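Local coordinates for protein homoserine O-acetyltransferase (Bacillus anthracis str. 'Ames Ancestor', PDB 3I1I) that probably transfers an acetyl group from acetyl-CoA to the hydroxyl of L-homoserine, as the alpha/beta-hydrolase-fold homoserine O-acetyltransferases do, at residues T91-C95 and V104-P109; Q221-R225 and N265-S271. All blocks are in the same frame, centred on the assembly; numbering follows the deposited sequence. Where two conformers were deposited one is given.

Contact 1: T91-C95 and V104-P109; sequences TDNLC and VITTGP. With ACT (acetate ion), chain D.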
loop_
_atom_site.group_PDB
_atom_site.type_symbol
_atom_site.label_atom_id
_atom_site.label_comp_id
_atom_site.label_asym_id
_atom_site.label_seq_id
_atom_site.Cartn_x
_atom_site.Cartn_y
_atom_site.Cartn_z
ATOM N N THR A 91 1.447 -30.018 -4.908
ATOM C CA THR A 91 1.032 -29.587 -6.234
ATOM C C THR A 91 1.211 -28.072 -6.418
ATOM O O THR A 91 1.215 -27.325 -5.446
ATOM C CB THR A 91 -0.477 -29.929 -6.449
ATOM O OG1 THR A 91 -1.273 -29.159 -5.544
ATOM C CG2 THR A 91 -0.767 -31.431 -6.212
ATOM N N ASP A 92 1.332 -27.619 -7.662
ATOM C CA ASP A 92 1.339 -26.195 -7.950
ATOM C C ASP A 92 -0.103 -25.628 -7.947
ATOM O O ASP A 92 -0.980 -26.171 -8.584
ATOM C CB ASP A 92 1.907 -25.902 -9.347
ATOM C CG ASP A 92 3.366 -26.293 -9.523
ATOM O OD1 ASP A 92 4.188 -26.120 -8.596
ATOM O OD2 ASP A 92 3.678 -26.729 -10.658
ATOM N N ASN A 93 -0.313 -24.494 -7.291
ATOM C CA ASN A 93 -1.601 -23.835 -7.269
ATOM C C ASN A 93 -1.923 -23.159 -8.602
ATOM O O ASN A 93 -1.011 -22.730 -9.341
ATOM C CB ASN A 93 -1.616 -22.803 -6.148
ATOM C CG ASN A 93 -1.464 -23.412 -4.801
ATOM O OD1 ASN A 93 -1.693 -24.607 -4.615
ATOM N ND2 ASN A 93 -1.096 -22.592 -3.818
ATOM N N LEU A 94 -3.210 -23.073 -8.924
ATOM C CA LEU A 94 -3.667 -22.180 -10.018
ATOM C C LEU A 94 -3.076 -20.725 -9.899
ATOM O O LEU A 94 -2.835 -20.230 -8.786
ATOM C CB LEU A 94 -5.199 -22.055 -9.995
ATOM C CG LEU A 94 -6.131 -23.129 -10.567
ATOM C CD1 LEU A 94 -7.567 -22.793 -10.117
ATOM C CD2 LEU A 94 -6.007 -23.175 -12.110
ATOM N N CYS A 95 -2.865 -20.081 -11.040
ATOM C CA CYS A 95 -2.264 -18.760 -11.107
ATOM C C CYS A 95 -0.955 -18.626 -10.310
ATOM O O CYS A 95 -0.681 -17.558 -9.728
ATOM C CB CYS A 95 -3.246 -17.718 -10.613
ATOM S SG CYS A 95 -4.785 -17.740 -11.528
ATOM N N VAL A 104 7.636 -24.816 -12.930
ATOM C CA VAL A 104 6.267 -24.585 -12.463
ATOM C C VAL A 104 5.286 -24.936 -13.552
ATOM O O VAL A 104 5.452 -24.524 -14.687
ATOM C CB VAL A 104 6.126 -23.108 -12.043
ATOM C CG1 VAL A 104 4.646 -22.655 -11.932
ATOM C CG2 VAL A 104 6.952 -22.854 -10.754
ATOM N N ILE A 105 4.259 -25.705 -13.247
ATOM C CA ILE A 105 3.232 -26.000 -14.249
ATOM C C ILE A 105 1.866 -25.594 -13.695
ATOM O O ILE A 105 1.374 -26.183 -12.733
ATOM C CB ILE A 105 3.235 -27.528 -14.646
ATOM C CG1 ILE A 105 4.607 -27.920 -15.236
ATOM C CG2 ILE A 105 2.093 -27.851 -15.617
ATOM C CD1 ILE A 105 4.988 -29.406 -15.042
ATOM N N THR A 106 1.265 -24.580 -14.311
ATOM C CA THR A 106 0.097 -23.911 -13.745
ATOM C C THR A 106 -0.845 -23.503 -14.863
ATOM O O THR A 106 -0.457 -23.529 -16.026
ATOM C CB THR A 106 0.506 -22.634 -12.961
ATOM O OG1 THR A 106 -0.562 -22.256 -12.089
ATOM C CG2 THR A 106 0.836 -21.458 -13.894
ATOM N N THR A 107 -2.066 -23.145 -14.496
ATOM C CA THR A 107 -2.960 -22.441 -15.406
ATOM C C THR A 107 -3.353 -21.107 -14.801
ATOM O O THR A 107 -3.731 -21.043 -13.649
ATOM C CB THR A 107 -4.225 -23.262 -15.712
ATOM O OG1 THR A 107 -3.820 -24.558 -16.155
ATOM C CG2 THR A 107 -5.069 -22.581 -16.797
ATOM N N GLY A 108 -3.232 -20.050 -15.594
ATOM C CA GLY A 108 -3.419 -18.684 -15.128
ATOM C C GLY A 108 -3.450 -17.667 -16.265
ATOM O O GLY A 108 -3.578 -18.036 -17.448
ATOM N N PRO A 109 -3.345 -16.372 -15.919
ATOM C CA PRO A 109 -3.471 -15.321 -16.896
ATOM C C PRO A 109 -2.399 -15.327 -17.975
ATOM O O PRO A 109 -2.629 -14.763 -19.045
ATOM C CB PRO A 109 -3.384 -14.027 -16.066
ATOM C CG PRO A 109 -3.487 -14.422 -14.660
ATOM C CD PRO A 109 -3.149 -15.852 -14.556
HETATM C C ACT D . -3.538 -24.844 -20.245
HETATM O O ACT D . -4.242 -24.067 -20.952
HETATM O OXT ACT D . -2.768 -24.270 -19.426
HETATM C CH3 ACT D . -3.606 -26.350 -20.362
#

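Contact 2: Q221-R225 and N265-S271; sequences QLANR and NKLTYRS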
loop_
_atom_site.group_PDB
_atom_site.type_symbol
_atom_site.label_atom_id
_atom_site.label_comp_id
_atom_site.label_asym_id
_atom_site.label_seq_id
_atom_site.Cartn_x
_atom_site.Cartn_y
_atom_site.Cartn_z
ATOM N N GLN A 221 6.317 -4.253 -7.081
ATOM C CA GLN A 221 7.185 -4.098 -5.935
ATOM C C GLN A 221 6.420 -3.548 -4.728
ATOM O O GLN A 221 6.642 -3.948 -3.600
ATOM C CB GLN A 221 8.392 -3.188 -6.234
ATOM C CG GLN A 221 9.227 -2.851 -4.946
ATOM C CD GLN A 221 10.633 -2.370 -5.230
ATOM O OE1 GLN A 221 10.891 -1.750 -6.262
ATOM N NE2 GLN A 221 11.562 -2.637 -4.296
ATOM N N LEU A 222 5.540 -2.605 -4.979
ATOM C CA LEU A 222 4.696 -2.048 -3.922
ATOM C C LEU A 222 3.787 -3.140 -3.334
ATOM O O LEU A 222 3.711 -3.314 -2.118
ATOM C CB LEU A 222 3.914 -0.864 -4.501
ATOM C CG LEU A 222 3.143 0.059 -3.586
ATOM C CD1 LEU A 222 3.891 0.373 -2.282
ATOM C CD2 LEU A 222 2.839 1.342 -4.395
ATOM N N ALA A 223 3.150 -3.920 -4.201
ATOM C CA ALA A 223 2.355 -5.072 -3.759
ATOM C C ALA A 223 3.186 -6.014 -2.894
ATOM O O ALA A 223 2.745 -6.450 -1.855
ATOM C CB ALA A 223 1.710 -5.826 -4.973
ATOM N N ASN A 224 4.408 -6.293 -3.318
ATOM C CA ASN A 224 5.289 -7.225 -2.622
ATOM C C ASN A 224 5.782 -6.651 -1.298
ATOM O O ASN A 224 5.883 -7.358 -0.301
ATOM C CB ASN A 224 6.488 -7.541 -3.505
ATOM C CG ASN A 224 7.376 -8.643 -2.919
ATOM O OD1 ASN A 224 6.933 -9.764 -2.716
ATOM N ND2 ASN A 224 8.626 -8.322 -2.665
ATOM N N ARG A 225 6.089 -5.363 -1.284
ATOM C CA ARG A 225 6.549 -4.740 -0.060
ATOM C C ARG A 225 5.459 -4.746 1.037
ATOM O O ARG A 225 5.756 -5.016 2.188
ATOM C CB ARG A 225 7.096 -3.333 -0.320
ATOM C CG ARG A 225 7.801 -2.760 0.865
ATOM C CD ARG A 225 8.787 -1.671 0.519
ATOM N NE ARG A 225 8.076 -0.589 -0.079
ATOM C CZ ARG A 225 8.348 -0.038 -1.255
ATOM N NH1 ARG A 225 7.557 0.918 -1.694
ATOM N NH2 ARG A 225 9.378 -0.413 -1.995
ATOM N N ASN A 265 13.925 -2.077 -0.149
ATOM C CA ASN A 265 13.703 -2.005 -1.595
ATOM C C ASN A 265 14.470 -3.099 -2.334
ATOM O O ASN A 265 13.927 -3.769 -3.224
ATOM C CB ASN A 265 14.156 -0.684 -2.175
ATOM C CG ASN A 265 13.143 0.417 -2.004
ATOM O OD1 ASN A 265 12.089 0.232 -1.386
ATOM N ND2 ASN A 265 13.481 1.598 -2.510
ATOM N N LYS A 266 15.728 -3.283 -1.951
ATOM C CA LYS A 266 16.565 -4.278 -2.599
ATOM C C LYS A 266 15.963 -5.680 -2.463
ATOM O O LYS A 266 15.850 -6.394 -3.461
ATOM C CB LYS A 266 17.975 -4.249 -2.024
ATOM C CG LYS A 266 19.008 -4.878 -2.912
ATOM C CD LYS A 266 20.448 -4.347 -2.558
ATOM C CE LYS A 266 21.395 -5.432 -1.973
ATOM N NZ LYS A 266 22.473 -5.884 -2.972
ATOM N N LEU A 267 15.571 -6.051 -1.244
ATOM C CA LEU A 267 14.991 -7.371 -1.009
ATOM C C LEU A 267 13.700 -7.550 -1.805
ATOM O O LEU A 267 13.477 -8.580 -2.387
ATOM C CB LEU A 267 14.654 -7.586 0.470
ATOM C CG LEU A 267 15.823 -7.662 1.444
ATOM C CD1 LEU A 267 15.334 -7.588 2.915
ATOM C CD2 LEU A 267 16.629 -8.940 1.169
ATOM N N THR A 268 12.851 -6.537 -1.818
ATOM C CA THR A 268 11.550 -6.713 -2.373
ATOM C C THR A 268 11.594 -6.655 -3.885
ATOM O O THR A 268 10.740 -7.252 -4.547
ATOM C CB THR A 268 10.528 -5.699 -1.809
ATOM O OG1 THR A 268 10.986 -4.355 -2.013
ATOM C CG2 THR A 268 10.321 -5.946 -0.364
ATOM N N TYR A 269 12.584 -5.967 -4.439
ATOM C CA TYR A 269 12.774 -5.999 -5.862
ATOM C C TYR A 269 13.243 -7.373 -6.308
ATOM O O TYR A 269 12.720 -7.902 -7.295
ATOM C CB TYR A 269 13.795 -5.002 -6.312
ATOM C CG TYR A 269 13.821 -4.845 -7.807
ATOM C CD1 TYR A 269 12.878 -4.046 -8.440
ATOM C CD2 TYR A 269 14.771 -5.501 -8.597
ATOM C CE1 TYR A 269 12.888 -3.874 -9.817
ATOM C CE2 TYR A 269 14.795 -5.330 -9.990
ATOM C CZ TYR A 269 13.842 -4.509 -10.587
ATOM O OH TYR A 269 13.798 -4.308 -11.950
ATOM N N ARG A 270 14.220 -7.929 -5.591
ATOM C CA ARG A 270 14.777 -9.236 -5.921
ATOM C C ARG A 270 13.700 -10.303 -5.951
ATOM O O ARG A 270 13.675 -11.137 -6.843
ATOM C CB ARG A 270 15.846 -9.668 -4.909
ATOM C CG ARG A 270 16.927 -10.543 -5.518
ATOM C CD ARG A 270 18.171 -9.699 -5.903
ATOM N NE ARG A 270 18.993 -9.398 -4.727
ATOM C CZ ARG A 270 19.928 -8.456 -4.672
ATOM N NH1 ARG A 270 20.175 -7.699 -5.731
ATOM N NH2 ARG A 270 20.600 -8.273 -3.545
ATOM N N SER A 271 12.791 -10.274 -4.983
ATOM C CA SER A 271 11.807 -11.349 -4.939
ATOM C C SER A 271 10.665 -11.222 -5.939
ATOM O O SER A 271 9.872 -12.095 -6.019
ATOM C CB SER A 271 11.265 -11.560 -3.516
ATOM O OG SER A 271 10.380 -10.527 -3.164
#

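Contact 1: T91-C95 and V104-P109
Three hydrogen bonds tie Asp92, Asn93 and Cys95 to Ile105, Thr106 and Thr107, each at a different level along two loop segments that run roughly the same way. Two of them join a side chain to the backbone. Asp92 sends its carboxylate across, its CG beside the backbone N (chi1 -64°), and OD2 accepts the N-H of Ile105 at 2.8 Å. That bond is nearly straight at the hydrogen, yet the donor sits above the carboxylate plane. Both oxygens are further engaged, OD2 in a salt bridge with Lys9 and OD1 with the backbone N of Ser55, which together limit rotation of the group. Thr106 OG1 swings away from its own nitrogen (chi1 -162°) and donates a hydrogen bond to Asn93 O at 2.8 Å; it also receives the N-H of Asn96. The third bond is backbone to backbone: Cys95 N reaches Thr107 O at 2.9 Å.

Van der Waals contacts fill in beside these bonds. Leu94 lies alongside Thr107, with Leu94 CD2 3.5 Å from Thr107 O, while the apolar pair is Cys95 SG against Pro109 CD at 3.9 Å. Thr107 OG1 is held chiefly by Gln28 N; an acetate ion, probably from the crystallisation liquor, lies at longer range. Two parts of the loop between strand 87-91 and helix 129-142 of the alpha/beta hydrolase fold are thus tied together, and the Asn93 side chain lies near, without touching, the probable nucleophile elbow.

Contact 2: Q221-R225 and N265-S271
Thr268 points its side chain at helix 217-228, meeting Gln221, Asn224 and Arg225. Its CB lies 3.4 Å from Asn224 ND2. From there the methyl CG2 packs over the backbone of Arg225, 4.0 Å from CA, whereas OG1, the other branch, stands between its own backbone N and carbonyl carbon (chi1 56°) and accepts a hydrogen bond from Gln221 NE2 at 2.9 Å. This bond is nearly straight (171°) and lies close to the glutamine's amide plane. The same hydroxyl bonds to Ile264 O one turn back, so it is engaged on both counts.

Gln221, extended beyond CG, crosses Thr268 at about a right angle, and its OE1 comes to the edge of the Tyr269 ring. Nearby, Asn224 ND2 gives a more bent bond to Ser271 OG at 2.9 Å. Arg225 and Asn265 approach each other, but their main polar partners belong to the second subunit: Glu198 for the guanidinium and Gln194 for Asn265 OD1. Side-chain hydrogen bonds, with one methyl contact, thus do most of the joining in this steep helix crossing, a polar chemistry that suits a place partly buried at the subunit interface.

How the contacts relate
Both contacts belong to the same alpha/beta hydrolase fold, but they share no segment and do not touch; their centres lie about 22 Å apart. Contact 1 is buried and ties together two parts of one loop between strand 87-91 and helix 129-142, close to the central sheet. Contact 2 lies farther from the centre of the chain, is partly exposed, and joins two helices distant in sequence. Helix 277-289 borders both. The chemistry follows the place: in the loop, backbone groups are bonded by side chains and by other backbone groups, whereas in the helices, side chains bond to side chains and the neighbouring subunit adds charged and amide partners.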